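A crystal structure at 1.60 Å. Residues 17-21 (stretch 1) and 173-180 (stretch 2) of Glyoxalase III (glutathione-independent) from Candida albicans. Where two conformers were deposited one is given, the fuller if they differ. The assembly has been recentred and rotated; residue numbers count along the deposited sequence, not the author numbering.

Stretch 1, residues 17-21: TFYSD
Stretch 2, residues 173-180: ILGVTDIM

Stretch 1, residues 17-21, has no regular helix or strand. F18 has phi/psi of -144/-49, Y19 turns to an extended -77/157, and S20 and D21 follow at -56/-29 and -82/2. Stretch 2 begins with I173 in a helix, at -63/-33. L174 lies at -87/-5. G175 is the first residue to leave helical phi/psi, and it closes a Schellman motif at 72/29. Positive phi by itself favours glycine. V176, at -116/5, leads into a new helix that runs from T177 through M180 and beyond. M180 N donates to V176 O at 2.9 Å, a bond of the first turn.

In register, F18 CA lies 8.2 Å from I179 CA, Y19 CA 6.8 Å from V176 CA, and S20 CA 7.3 Å from G175 CA. As stretch 1 advances, its partners therefore step back along stretch 2. The two touch across at least 155 residues of sequence and bury 272 Å², both sides summed. No direct hydrogen bond joins them. The contact is apolar at F18 and Y19 and water-mediated at S20.

F18 is buried and covered most by the other stretch. Its chi1 is t (176°) and chi2 is 73°. The CA-to-CB bond points sideways, but the ring end comes nearer. F18 CE2 packs 3.6 Å from V176 CG1, and F18 CE1 lies 3.7 Å from I179 CG2. Both methyls approach the ring obliquely. V176 has chi1 m (-56°), and its CA-to-CB bond points toward stretch 1. I179 also points toward it, with chi1 m (-72°) and chi2 t (160°). I179 CD1 reaches the backbone, 3.3 Å from F18 O.

Y19 has chi1 m (-63°) and chi2 -73°. Its CA-to-CB bond points away, yet the ring returns to the contact. Y19 CD1 is 3.8 Å from V176 CG1, so this one methyl touches both aromatic rings. Y19 OH is hydrogen-bonded elsewhere in the structure.

S20 has chi1 m (-62°). Its OG is 3.9 Å from G175 O, and two waters link the stretches here. Water 1 accepts from S20 N at 2.9 Å. It donates to L174 O at 3.2 Å and, weakly, to G175 O at 3.1 Å. Water 2 is hydrogen-bonded to S20 OG at 2.5 Å and donates to G175 O at 3.1 Å. Carbonyls at the helix end are thus tied to S20 through solvent.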

# COMPACT_ATOMS: atom_id res chain seq x y z
N THR A 17 -9.15 -9.44 14.68
CA THR A 17 -10.45 -9.93 14.22
C THR A 17 -11.31 -8.78 13.69
O THR A 17 -11.47 -7.76 14.35
CB THR A 17 -11.21 -10.68 15.33
OG1 THR A 17 -11.43 -9.82 16.46
CG2 THR A 17 -10.43 -11.90 15.78
N PHE A 18 -11.85 -8.97 12.49
CA PHE A 18 -12.39 -7.87 11.69
C PHE A 18 -13.63 -8.31 10.91
O PHE A 18 -14.66 -7.64 10.93
CB PHE A 18 -11.31 -7.37 10.73
CG PHE A 18 -11.78 -6.31 9.78
CD1 PHE A 18 -12.02 -5.02 10.23
CD2 PHE A 18 -11.94 -6.58 8.44
CE1 PHE A 18 -12.42 -4.03 9.34
CE2 PHE A 18 -12.33 -5.61 7.55
CZ PHE A 18 -12.58 -4.32 8.01
N TYR A 19 -13.52 -9.44 10.22
CA TYR A 19 -14.60 -9.91 9.35
C TYR A 19 -15.74 -10.55 10.16
O TYR A 19 -15.53 -11.04 11.27
CB TYR A 19 -14.05 -10.94 8.36
CG TYR A 19 -13.01 -10.37 7.43
CD1 TYR A 19 -13.37 -9.51 6.40
CD2 TYR A 19 -11.66 -10.65 7.61
CE1 TYR A 19 -12.43 -8.98 5.55
CE2 TYR A 19 -10.71 -10.11 6.76
CZ TYR A 19 -11.09 -9.28 5.74
OH TYR A 19 -10.15 -8.74 4.88
N SER A 20 -16.93 -10.59 9.56
CA SER A 20 -18.08 -11.25 10.17
C SER A 20 -17.84 -12.72 10.50
O SER A 20 -18.45 -13.26 11.42
CB SER A 20 -19.30 -11.14 9.23
OG SER A 20 -19.64 -9.78 9.04
N ASP A 21 -16.97 -13.38 9.75
CA ASP A 21 -16.67 -14.80 9.98
C ASP A 21 -15.66 -14.99 11.12
O ASP A 21 -15.25 -16.12 11.42
CB ASP A 21 -16.16 -15.46 8.70
CG ASP A 21 -14.81 -14.92 8.28
OD1 ASP A 21 -14.26 -14.07 9.01
OD2 ASP A 21 -14.29 -15.34 7.22
N ILE A 173 -19.29 -6.44 -1.04
CA ILE A 173 -19.10 -7.82 -1.44
C ILE A 173 -18.34 -8.57 -0.34
O ILE A 173 -18.65 -9.73 -0.05
CB ILE A 173 -18.36 -7.90 -2.78
CG1 ILE A 173 -19.24 -7.32 -3.90
CG2 ILE A 173 -18.03 -9.36 -3.11
CD1 ILE A 173 -18.47 -7.00 -5.16
N LEU A 174 -17.44 -7.87 0.34
CA LEU A 174 -16.67 -8.48 1.42
C LEU A 174 -17.38 -8.42 2.76
O LEU A 174 -16.89 -8.97 3.76
CB LEU A 174 -15.29 -7.83 1.52
CG LEU A 174 -14.38 -8.06 0.31
CD1 LEU A 174 -13.06 -7.34 0.51
CD2 LEU A 174 -14.17 -9.56 0.06
N GLY A 175 -18.52 -7.76 2.79
CA GLY A 175 -19.35 -7.69 3.98
C GLY A 175 -18.79 -6.81 5.08
O GLY A 175 -19.07 -7.04 6.26
N VAL A 176 -18.02 -5.78 4.71
CA VAL A 176 -17.41 -4.90 5.71
C VAL A 176 -17.87 -3.44 5.67
O VAL A 176 -17.37 -2.60 6.42
CB VAL A 176 -15.88 -4.95 5.62
CG1 VAL A 176 -15.41 -6.39 5.77
CG2 VAL A 176 -15.41 -4.35 4.31
N THR A 177 -18.84 -3.12 4.82
CA THR A 177 -19.32 -1.75 4.75
C THR A 177 -19.83 -1.21 6.10
O THR A 177 -19.48 -0.10 6.49
CB THR A 177 -20.44 -1.63 3.71
OG1 THR A 177 -19.96 -2.11 2.45
CG2 THR A 177 -20.88 -0.19 3.58
N ASP A 178 -20.65 -1.98 6.80
CA ASP A 178 -21.24 -1.49 8.05
C ASP A 178 -20.17 -1.36 9.13
O ASP A 178 -20.17 -0.39 9.90
CB ASP A 178 -22.33 -2.44 8.55
CG ASP A 178 -23.50 -2.53 7.59
OD1 ASP A 178 -23.70 -1.57 6.81
OD2 ASP A 178 -24.21 -3.55 7.64
N ILE A 179 -19.27 -2.33 9.17
CA ILE A 179 -18.10 -2.28 10.05
C ILE A 179 -17.33 -0.99 9.85
O ILE A 179 -16.99 -0.30 10.80
CB ILE A 179 -17.19 -3.50 9.83
CG1 ILE A 179 -17.85 -4.76 10.39
CG2 ILE A 179 -15.82 -3.28 10.47
CD1 ILE A 179 -17.30 -6.06 9.83
N MET A 180 -17.09 -0.64 8.59
CA MET A 180 -16.33 0.56 8.26
C MET A 180 -17.05 1.84 8.68
O MET A 180 -16.45 2.75 9.25
CB MET A 180 -16.01 0.60 6.76
CG MET A 180 -14.98 -0.43 6.34
SD MET A 180 -14.54 -0.42 4.59
CE MET A 180 -13.88 1.23 4.39
O HOH W 1 -17.29 -9.48 6.88
O HOH W 2 -20.80 -9.49 6.87